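Local structure of SidF, inhibitor of growth family, member 3 (Legionella pneumophila subsp. pneumophila, 4FYE) at residues Phe444-Asn455 with Met631-Tyr640; Gln597-Gln608 with Thr667-Tyr675. The protein hydrolyses phosphoinositides as a Legionella phosphatase, probably removing the 3-phosphate of phosphatidylinositol 3,4,5-trisphosphate. The protein carries 1 engineered substitution. One frame throughout, in Å; residues are numbered along the deposited sequence.

Contact 1. Residues Phe444-Asn455 with Met631-Tyr640; sequences FVNQMTDDVIRN and MASLSCELDY
Met448 reaches from helix 438-458 across to helix 626-637, its thioether folded at chi2 (-66°) and chi3 (-78°). This curl carries Met448 CE to Leu634 CD1 and brings it within 3.8 Å of Ser635 CB. Serine suits that place because the small Ser635 OG is turned to its own helix, giving a 2.9 Å hydrogen bond to Ala632 O, and leaves the methylene for the methionine. Met631, also bent at chi2 and chi3, slides past Met448 in the opposite direction. Met631 SD lies obliquely 5.5 Å from the centroid of the Phe444 ring, a Met-aromatic contact, while its CB sits in the ring plane, at the edge. Met448 CG lies over one face of the same ring, toward its rim.

The helical segments 444-455 and 631-637 run in roughly the same sense, their axes 35° apart and 11.2 Å from each other at closest approach. Helix 626-637 ends in a Schellman motif: Asp639, with positive phi, is the C-prime residue and Tyr640 N bonds to Ser635 O. Leu638, before the turn, and Tyr640, after it, both point at the partner helix. Leu638 divides its branches, CD1 meeting Asp451 CB and Val452 CG2, and CD2 lying 4.0 Å from Asn455 CG; the amide OD1 of Asn455 is held by His598. Val452 CG2 also packs at 3.6 Å on Leu634 CD2.

Tyr640 OH donates to Asp451 OD2, with carboxylate and ring nearly perpendicular; the modelled 2.5 Å is very short, so the length is doubtful. Asp451 OD1 forms a salt bridge with Arg413 of strand 402-416, which probably favours the ionised carboxylate.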
loop_
_atom_site.group_PDB
_atom_site.type_symbol
_atom_site.label_atom_id
_atom_site.label_comp_id
_atom_site.label_asym_id
_atom_site.label_seq_id
_atom_site.Cartn_x
_atom_site.Cartn_y
_atom_site.Cartn_z
ATOM N N PHE A 444 -18.394 -6.404 3.524
ATOM C CA PHE A 444 -17.623 -5.149 3.421
ATOM C C PHE A 444 -18.500 -4.008 2.899
ATOM O O PHE A 444 -18.537 -2.922 3.470
ATOM C CB PHE A 444 -16.414 -5.386 2.508
ATOM C CG PHE A 444 -15.595 -4.150 2.225
ATOM C CD1 PHE A 444 -14.585 -3.758 3.083
ATOM C CD2 PHE A 444 -15.838 -3.394 1.077
ATOM C CE1 PHE A 444 -13.822 -2.629 2.810
ATOM C CE2 PHE A 444 -15.082 -2.290 0.790
ATOM C CZ PHE A 444 -14.068 -1.896 1.663
ATOM N N VAL A 445 -19.265 -4.252 1.851
ATOM C CA VAL A 445 -20.089 -3.185 1.350
ATOM C C VAL A 445 -21.050 -2.722 2.440
ATOM O O VAL A 445 -21.174 -1.509 2.718
ATOM C CB VAL A 445 -20.769 -3.554 0.012
ATOM C CG1 VAL A 445 -21.896 -2.583 -0.318
ATOM C CG2 VAL A 445 -19.740 -3.540 -1.125
ATOM N N ASN A 446 -21.708 -3.665 3.111
ATOM C CA ASN A 446 -22.641 -3.281 4.200
ATOM C C ASN A 446 -21.915 -2.475 5.310
ATOM O O ASN A 446 -22.401 -1.443 5.790
ATOM C CB ASN A 446 -23.261 -4.513 4.825
ATOM C CG ASN A 446 -24.262 -5.178 3.946
ATOM O OD1 ASN A 446 -24.951 -4.527 3.137
ATOM N ND2 ASN A 446 -24.386 -6.507 4.111
ATOM N N GLN A 447 -20.746 -2.944 5.705
ATOM C CA GLN A 447 -20.032 -2.257 6.790
ATOM C C GLN A 447 -19.770 -0.812 6.439
ATOM O O GLN A 447 -20.095 0.080 7.205
ATOM C CB GLN A 447 -18.711 -2.928 7.055
ATOM C CG GLN A 447 -18.866 -4.378 7.443
ATOM C CD GLN A 447 -17.533 -5.070 7.667
ATOM O OE1 GLN A 447 -16.646 -5.056 6.817
ATOM N NE2 GLN A 447 -17.391 -5.671 8.831
ATOM N N MET A 448 -19.222 -0.600 5.247
ATOM C CA MET A 448 -18.747 0.708 4.812
ATOM C C MET A 448 -19.948 1.570 4.581
ATOM O O MET A 448 -19.926 2.764 4.825
ATOM C CB MET A 448 -17.940 0.590 3.485
ATOM C CG MET A 448 -16.612 -0.160 3.604
ATOM S SD MET A 448 -15.457 0.756 4.651
ATOM C CE MET A 448 -14.876 2.057 3.538
ATOM N N THR A 449 -21.013 0.978 4.087
ATOM C CA THR A 449 -22.177 1.777 3.943
ATOM C C THR A 449 -22.779 2.154 5.319
ATOM O O THR A 449 -23.107 3.317 5.536
ATOM C CB THR A 449 -23.189 1.267 2.860
ATOM O OG1 THR A 449 -24.507 1.342 3.385
ATOM C CG2 THR A 449 -22.943 -0.155 2.375
ATOM N N ASP A 450 -22.885 1.215 6.259
ATOM C CA ASP A 450 -23.329 1.559 7.650
ATOM C C ASP A 450 -22.426 2.670 8.287
ATOM O O ASP A 450 -22.944 3.662 8.827
ATOM C CB ASP A 450 -23.473 0.287 8.545
ATOM C CG ASP A 450 -24.692 -0.660 8.109
ATOM O OD1 ASP A 450 -25.856 -0.184 8.072
ATOM O OD2 ASP A 450 -24.517 -1.887 7.829
ATOM N N ASP A 451 -21.088 2.553 8.138
ATOM C CA ASP A 451 -20.156 3.589 8.641
ATOM C C ASP A 451 -20.453 4.915 8.016
ATOM O O ASP A 451 -20.314 5.951 8.658
ATOM C CB ASP A 451 -18.696 3.291 8.307
ATOM C CG ASP A 451 -18.208 2.026 8.911
ATOM O OD1 ASP A 451 -19.004 1.326 9.566
ATOM O OD2 ASP A 451 -17.027 1.718 8.727
ATOM N N VAL A 452 -20.809 4.906 6.736
ATOM C CA VAL A 452 -21.187 6.170 6.133
ATOM C C VAL A 452 -22.526 6.744 6.661
ATOM O O VAL A 452 -22.642 7.957 6.787
ATOM C CB VAL A 452 -21.138 6.122 4.613
ATOM C CG1 VAL A 452 -21.920 7.270 3.986
ATOM C CG2 VAL A 452 -19.713 6.246 4.181
ATOM N N ILE A 453 -23.503 5.880 6.968
ATOM C CA ILE A 453 -24.780 6.305 7.547
ATOM C C ILE A 453 -24.501 6.986 8.904
ATOM O O ILE A 453 -24.882 8.141 9.095
ATOM C CB ILE A 453 -25.819 5.130 7.668
ATOM C CG1 ILE A 453 -26.148 4.481 6.305
ATOM C CG2 ILE A 453 -27.125 5.561 8.346
ATOM C CD1 ILE A 453 -26.563 5.441 5.215
ATOM N N ARG A 454 -23.785 6.293 9.798
ATOM C CA ARG A 454 -23.501 6.799 11.122
ATOM C C ARG A 454 -22.834 8.134 11.023
ATOM O O ARG A 454 -23.220 9.082 11.704
ATOM C CB ARG A 454 -22.570 5.875 11.875
ATOM C CG ARG A 454 -23.178 4.540 12.230
ATOM C CD ARG A 454 -22.308 3.900 13.291
ATOM N NE ARG A 454 -22.040 2.501 12.976
ATOM C CZ ARG A 454 -20.830 2.006 12.714
ATOM N NH1 ARG A 454 -19.750 2.792 12.732
ATOM N NH2 ARG A 454 -20.699 0.713 12.449
ATOM N N ASN A 455 -21.846 8.211 10.152
ATOM C CA ASN A 455 -21.030 9.402 10.027
ATOM C C ASN A 455 -21.803 10.519 9.357
ATOM O O ASN A 455 -21.490 11.696 9.529
ATOM C CB ASN A 455 -19.749 9.089 9.254
ATOM C CG ASN A 455 -18.692 10.173 9.397
ATOM O OD1 ASN A 455 -18.729 11.201 8.716
ATOM N ND2 ASN A 455 -17.717 9.927 10.259
ATOM N N MET A 631 -13.721 2.639 -2.947
ATOM C CA MET A 631 -13.782 2.200 -1.548
ATOM C C MET A 631 -12.528 2.637 -0.785
ATOM O O MET A 631 -12.617 3.050 0.380
ATOM C CB MET A 631 -14.025 0.696 -1.465
ATOM C CG MET A 631 -15.314 0.269 -2.130
ATOM S SD MET A 631 -16.629 1.088 -1.211
ATOM C CE MET A 631 -17.227 -0.221 -0.184
ATOM N N ALA A 632 -11.359 2.657 -1.442
ATOM C CA ALA A 632 -10.158 3.041 -0.657
ATOM C C ALA A 632 -10.272 4.511 -0.390
ATOM O O ALA A 632 -10.007 4.982 0.703
ATOM C CB ALA A 632 -8.895 2.733 -1.390
ATOM N N SER A 633 -10.714 5.258 -1.384
ATOM C CA SER A 633 -10.882 6.701 -1.184
ATOM C C SER A 633 -11.892 7.004 -0.057
ATOM O O SER A 633 -11.703 7.951 0.741
ATOM C CB SER A 633 -11.319 7.313 -2.500
ATOM O OG SER A 633 -10.303 6.988 -3.458
ATOM N N LEU A 634 -12.911 6.155 0.054
ATOM C CA LEU A 634 -13.969 6.367 1.029
ATOM C C LEU A 634 -13.445 6.139 2.429
ATOM O O LEU A 634 -13.866 6.820 3.411
ATOM C CB LEU A 634 -15.052 5.349 0.811
ATOM C CG LEU A 634 -16.519 5.688 1.012
ATOM C CD1 LEU A 634 -17.201 4.361 1.294
ATOM C CD2 LEU A 634 -16.790 6.725 2.085
ATOM N N SER A 635 -12.574 5.150 2.538
ATOM C CA SER A 635 -12.014 4.873 3.823
ATOM C C SER A 635 -11.027 5.973 4.187
ATOM O O SER A 635 -10.972 6.378 5.342
ATOM C CB SER A 635 -11.363 3.533 3.837
ATOM O OG SER A 635 -10.064 3.669 3.285
ATOM N N CYS A 636 -10.273 6.512 3.228
ATOM C CA CYS A 636 -9.534 7.744 3.565
ATOM C C CYS A 636 -10.509 8.855 4.022
ATOM O O CYS A 636 -10.185 9.636 4.883
ATOM C CB CYS A 636 -8.610 8.213 2.409
ATOM S SG CYS A 636 -7.413 6.956 2.050
ATOM N N GLU A 637 -11.706 8.952 3.449
ATOM C CA GLU A 637 -12.634 9.984 3.928
ATOM C C GLU A 637 -13.137 9.728 5.342
ATOM O O GLU A 637 -13.347 10.678 6.079
ATOM C CB GLU A 637 -13.865 10.148 3.039
ATOM C CG GLU A 637 -13.667 11.051 1.847
ATOM C CD GLU A 637 -13.256 12.493 2.133
ATOM O OE1 GLU A 637 -13.568 13.084 3.214
ATOM O OE2 GLU A 637 -12.625 13.051 1.204
ATOM N N LEU A 638 -13.377 8.466 5.704
ATOM C CA LEU A 638 -13.805 8.135 7.077
ATOM C C LEU A 638 -12.622 8.132 7.989
ATOM O O LEU A 638 -12.716 7.682 9.108
ATOM C CB LEU A 638 -14.415 6.753 7.112
ATOM C CG LEU A 638 -15.699 6.766 6.309
ATOM C CD1 LEU A 638 -16.226 5.350 6.088
ATOM C CD2 LEU A 638 -16.705 7.627 7.043
ATOM N N ASP A 639 -11.481 8.550 7.457
ATOM C CA ASP A 639 -10.245 8.619 8.201
ATOM C C ASP A 639 -9.749 7.285 8.780
ATOM O O ASP A 639 -9.237 7.259 9.906
ATOM C CB ASP A 639 -10.348 9.685 9.314
ATOM C CG ASP A 639 -8.983 10.025 9.902
ATOM O OD1 ASP A 639 -7.947 10.156 9.157
ATOM O OD2 ASP A 639 -8.942 10.147 11.122
ATOM N N TYR A 640 -9.934 6.187 8.039
ATOM C CA TYR A 640 -9.255 4.895 8.300
ATOM C C TYR A 640 -7.826 4.883 7.733
ATOM O O TYR A 640 -7.449 5.770 6.969
ATOM C CB TYR A 640 -10.043 3.734 7.670
ATOM C CG TYR A 640 -11.469 3.669 8.137
ATOM C CD1 TYR A 640 -11.855 4.311 9.311
ATOM C CD2 TYR A 640 -12.434 2.943 7.434
ATOM C CE1 TYR A 640 -13.202 4.266 9.773
ATOM C CE2 TYR A 640 -13.784 2.895 7.864
ATOM C CZ TYR A 640 -14.160 3.528 9.047
ATOM O OH TYR A 640 -15.471 3.474 9.505
#

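Contact 2. Residues Gln597-Gln608 with Thr667-Tyr675; sequences QHFYNSCAYLTQ and TAMSEDGLY
Asn601 uses both ends of its amide to grip the backbone on the two sides of Leu674. Asn601 OD1 accepts from Tyr675 N at 2.7 Å, and its ND2 donates to Gly673 O at 3.0 Å; this second bond is fairly straight (164°) and lies in both the carbonyl plane and the asparagine amide plane. Together the bonds fix the rotation of the amide. One turn earlier, Gln597 extends its chain so that NE2 reaches Asp672 O at 2.8 Å. Gln597 NE2 also passes 3.5 Å from Gly673 CA; the backbone here has positive phi, which favours glycine, and without a side chain it leaves room for the amide of Gln597. Helix 590-614 thereby holds, by side-chain to backbone bonds, the loop that follows helix 652-668.

Leu674 CD2 packs 3.7 Å from Tyr600 CD1, with CD1 of the leucine over a face of that ring. With chi1 at 169°, Tyr675 turns its ring so that Tyr605 CE1 lies 3.4 Å from one face, toward the rim; the planes meet obliquely at 46°. Ala604 CB, small enough to admit the ring, and Gln608 CG line the edge of Tyr675. Tyr605 OH is hydrogen-bonded to Asn663 of helix 652-668.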
loop_
_atom_site.group_PDB
_atom_site.type_symbol
_atom_site.label_atom_id
_atom_site.label_comp_id
_atom_site.label_asym_id
_atom_site.label_seq_id
_atom_site.Cartn_x
_atom_site.Cartn_y
_atom_site.Cartn_z
ATOM N N GLN A 597 -16.945 19.553 1.886
ATOM C CA GLN A 597 -16.231 18.669 0.974
ATOM C C GLN A 597 -16.248 17.273 1.539
ATOM O O GLN A 597 -16.535 16.315 0.821
ATOM C CB GLN A 597 -14.793 19.148 0.792
ATOM C CG GLN A 597 -14.687 20.570 0.239
ATOM C CD GLN A 597 -13.278 21.123 0.328
ATOM O OE1 GLN A 597 -12.554 20.844 1.291
ATOM N NE2 GLN A 597 -12.864 21.894 -0.691
ATOM N N HIS A 598 -15.952 17.163 2.832
ATOM C CA HIS A 598 -16.071 15.886 3.512
ATOM C C HIS A 598 -17.426 15.313 3.300
ATOM O O HIS A 598 -17.533 14.178 2.861
ATOM C CB HIS A 598 -15.813 15.990 5.008
ATOM C CG HIS A 598 -16.077 14.686 5.762
ATOM N ND1 HIS A 598 -15.316 13.570 5.584
ATOM C CD2 HIS A 598 -17.071 14.347 6.696
ATOM C CE1 HIS A 598 -15.794 12.581 6.377
ATOM N NE2 HIS A 598 -16.873 13.055 7.046
ATOM N N PHE A 599 -18.479 16.067 3.590
ATOM C CA PHE A 599 -19.836 15.501 3.438
ATOM C C PHE A 599 -20.125 15.019 2.009
ATOM O O PHE A 599 -20.571 13.884 1.763
ATOM C CB PHE A 599 -20.929 16.501 3.870
ATOM C CG PHE A 599 -22.327 15.932 3.819
ATOM C CD1 PHE A 599 -23.046 15.907 2.626
ATOM C CD2 PHE A 599 -22.935 15.426 4.966
ATOM C CE1 PHE A 599 -24.341 15.399 2.570
ATOM C CE2 PHE A 599 -24.231 14.911 4.919
ATOM C CZ PHE A 599 -24.930 14.895 3.720
ATOM N N TYR A 600 -19.895 15.908 1.065
ATOM C CA TYR A 600 -20.165 15.604 -0.310
ATOM C C TYR A 600 -19.288 14.476 -0.886
ATOM O O TYR A 600 -19.741 13.681 -1.720
ATOM C CB TYR A 600 -19.916 16.846 -1.126
ATOM C CG TYR A 600 -20.150 16.580 -2.554
ATOM C CD1 TYR A 600 -19.129 16.057 -3.370
ATOM C CD2 TYR A 600 -21.417 16.761 -3.094
ATOM C CE1 TYR A 600 -19.372 15.773 -4.705
ATOM C CE2 TYR A 600 -21.681 16.481 -4.420
ATOM C CZ TYR A 600 -20.658 15.996 -5.221
ATOM O OH TYR A 600 -20.951 15.728 -6.531
ATOM N N ASN A 601 -18.020 14.437 -0.499
ATOM C CA ASN A 601 -17.136 13.469 -1.116
ATOM C C ASN A 601 -17.444 12.057 -0.644
ATOM O O ASN A 601 -17.482 11.145 -1.461
ATOM C CB ASN A 601 -15.658 13.882 -0.983
ATOM C CG ASN A 601 -15.262 14.921 -2.025
ATOM O OD1 ASN A 601 -15.829 14.982 -3.153
ATOM N ND2 ASN A 601 -14.292 15.742 -1.678
ATOM N N SER A 602 -17.694 11.916 0.664
ATOM C CA SER A 602 -18.253 10.732 1.281
ATOM C C SER A 602 -19.431 10.244 0.493
ATOM O O SER A 602 -19.450 9.100 0.069
ATOM C CB SER A 602 -18.764 11.084 2.663
ATOM O OG SER A 602 -17.704 11.269 3.579
ATOM N N CYS A 603 -20.428 11.095 0.282
ATOM C CA CYS A 603 -21.580 10.669 -0.492
ATOM C C CYS A 603 -21.197 10.272 -1.914
ATOM O O CYS A 603 -21.676 9.249 -2.433
ATOM C CB CYS A 603 -22.627 11.773 -0.543
ATOM S SG CYS A 603 -23.216 12.146 1.100
ATOM N N ALA A 604 -20.316 11.053 -2.543
ATOM C CA ALA A 604 -20.011 10.796 -3.942
ATOM C C ALA A 604 -19.278 9.500 -4.052
ATOM O O ALA A 604 -19.631 8.710 -4.905
ATOM C CB ALA A 604 -19.247 11.930 -4.604
ATOM N N TYR A 605 -18.309 9.243 -3.178
ATOM C CA TYR A 605 -17.570 7.974 -3.257
ATOM C C TYR A 605 -18.492 6.788 -3.039
ATOM O O TYR A 605 -18.494 5.837 -3.811
ATOM C CB TYR A 605 -16.398 7.922 -2.287
ATOM C CG TYR A 605 -15.252 8.850 -2.687
ATOM C CD1 TYR A 605 -14.723 8.831 -3.991
ATOM C CD2 TYR A 605 -14.671 9.714 -1.752
ATOM C CE1 TYR A 605 -13.676 9.668 -4.334
ATOM C CE2 TYR A 605 -13.637 10.583 -2.078
ATOM C CZ TYR A 605 -13.149 10.565 -3.358
ATOM O OH TYR A 605 -12.121 11.406 -3.666
ATOM N N LEU A 606 -19.336 6.857 -2.018
ATOM C CA LEU A 606 -20.221 5.728 -1.780
ATOM C C LEU A 606 -21.149 5.442 -2.986
ATOM O O LEU A 606 -21.209 4.335 -3.499
ATOM C CB LEU A 606 -21.061 5.999 -0.560
ATOM C CG LEU A 606 -21.472 4.803 0.315
ATOM C CD1 LEU A 606 -22.908 5.055 0.795
ATOM C CD2 LEU A 606 -21.297 3.408 -0.297
ATOM N N THR A 607 -21.885 6.432 -3.447
ATOM C CA THR A 607 -22.874 6.111 -4.459
ATOM C C THR A 607 -22.246 5.577 -5.733
ATOM O O THR A 607 -22.846 4.801 -6.447
ATOM C CB THR A 607 -23.733 7.321 -4.786
ATOM O OG1 THR A 607 -22.874 8.382 -5.201
ATOM C CG2 THR A 607 -24.455 7.745 -3.562
ATOM N N GLN A 608 -21.018 5.963 -6.001
ATOM C CA GLN A 608 -20.379 5.508 -7.212
ATOM C C GLN A 608 -19.917 4.098 -7.057
ATOM O O GLN A 608 -19.920 3.353 -8.029
ATOM C CB GLN A 608 -19.205 6.381 -7.567
ATOM C CG GLN A 608 -19.586 7.823 -7.724
ATOM C CD GLN A 608 -20.349 8.063 -8.996
ATOM O OE1 GLN A 608 -19.874 7.689 -10.076
ATOM N NE2 GLN A 608 -21.542 8.699 -8.885
ATOM N N THR A 667 -8.476 15.783 -7.386
ATOM C CA THR A 667 -9.644 16.353 -6.700
ATOM C C THR A 667 -9.250 17.480 -5.799
ATOM O O THR A 667 -9.909 18.519 -5.751
ATOM C CB THR A 667 -10.325 15.264 -5.870
ATOM O OG1 THR A 667 -10.578 14.155 -6.749
ATOM C CG2 THR A 667 -11.636 15.748 -5.289
ATOM N N ALA A 668 -8.161 17.303 -5.070
ATOM C CA ALA A 668 -7.724 18.400 -4.222
ATOM C C ALA A 668 -7.406 19.689 -4.992
ATOM O O ALA A 668 -7.567 20.768 -4.440
ATOM C CB ALA A 668 -6.554 17.974 -3.374
ATOM N N MET A 669 -6.963 19.599 -6.247
ATOM C CA MET A 669 -6.617 20.808 -6.986
ATOM C C MET A 669 -7.763 21.443 -7.848
ATOM O O MET A 669 -7.524 22.379 -8.650
ATOM C CB MET A 669 -5.424 20.498 -7.838
ATOM C CG MET A 669 -4.255 19.959 -7.027
ATOM S SD MET A 669 -2.938 19.647 -8.222
ATOM C CE MET A 669 -2.824 21.263 -9.017
ATOM N N SER A 670 -8.975 20.894 -7.705
ATOM C CA SER A 670 -10.211 21.456 -8.247
ATOM C C SER A 670 -10.547 22.806 -7.619
ATOM O O SER A 670 -10.098 23.099 -6.509
ATOM C CB SER A 670 -11.386 20.539 -7.915
ATOM O OG SER A 670 -11.245 19.326 -8.601
ATOM N N GLU A 671 -11.383 23.586 -8.318
ATOM C CA GLU A 671 -12.006 24.822 -7.769
ATOM C C GLU A 671 -12.733 24.524 -6.469
ATOM O O GLU A 671 -12.744 25.329 -5.550
ATOM C CB GLU A 671 -13.010 25.438 -8.766
ATOM C CG GLU A 671 -12.430 25.874 -10.115
ATOM C CD GLU A 671 -11.063 26.572 -10.004
ATOM O OE1 GLU A 671 -10.946 27.764 -10.383
ATOM O OE2 GLU A 671 -10.084 25.929 -9.547
ATOM N N ASP A 672 -13.315 23.337 -6.426
ATOM C CA ASP A 672 -14.253 22.892 -5.405
ATOM C C ASP A 672 -13.637 22.109 -4.268
ATOM O O ASP A 672 -14.154 22.135 -3.165
ATOM C CB ASP A 672 -15.206 21.909 -6.081
ATOM C CG ASP A 672 -16.467 22.536 -6.464
ATOM O OD1 ASP A 672 -16.715 23.573 -5.844
ATOM O OD2 ASP A 672 -17.208 22.037 -7.352
ATOM N N GLY A 673 -12.568 21.358 -4.560
ATOM C CA GLY A 673 -12.198 20.214 -3.736
ATOM C C GLY A 673 -13.183 19.045 -3.903
ATOM O O GLY A 673 -13.158 18.102 -3.131
ATOM N N LEU A 674 -14.054 19.091 -4.900
ATOM C CA LEU A 674 -15.129 18.100 -4.999
ATOM C C LEU A 674 -14.947 17.002 -6.060
ATOM O O LEU A 674 -14.518 17.245 -7.205
ATOM C CB LEU A 674 -16.459 18.809 -5.247
ATOM C CG LEU A 674 -16.998 19.767 -4.166
ATOM C CD1 LEU A 674 -18.371 20.235 -4.656
ATOM C CD2 LEU A 674 -17.097 19.150 -2.774
ATOM N N TYR A 675 -15.322 15.787 -5.700
ATOM C CA TYR A 675 -15.029 14.657 -6.569
ATOM C C TYR A 675 -15.961 14.546 -7.790
ATOM O O TYR A 675 -17.150 14.347 -7.611
ATOM C CB TYR A 675 -15.036 13.379 -5.739
ATOM C CG TYR A 675 -15.008 12.129 -6.556
ATOM C CD1 TYR A 675 -13.786 11.640 -7.068
ATOM C CD2 TYR A 675 -16.184 11.417 -6.817
ATOM C CE1 TYR A 675 -13.752 10.499 -7.811
ATOM C CE2 TYR A 675 -16.152 10.259 -7.590
ATOM C CZ TYR A 675 -14.930 9.815 -8.068
ATOM O OH TYR A 675 -14.858 8.685 -8.825
#

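In the fold
From the N terminus the four segments come in the order 444-455, 597-608, 631-640 and 667-675, so the two contacts cross. Contact 1 closes a loop of 175 residues, mostly helical, which includes the predicted coiled coil and the long helix 522-583. Contact 2 closes a shorter one of 58 residues, containing helix 626-637 and strand 641-645, an edge of the four-stranded sheet. Their centres lie about 14 Å apart. They are joined by His598, whose ring nitrogens make probable hydrogen bonds with Glu637 OE1 and Asn455 OD1, and Tyr605 packs on Ser633. Helix 590-614 is thus tied to helices 438-458 and 626-637 and to the loop after helix 652-668.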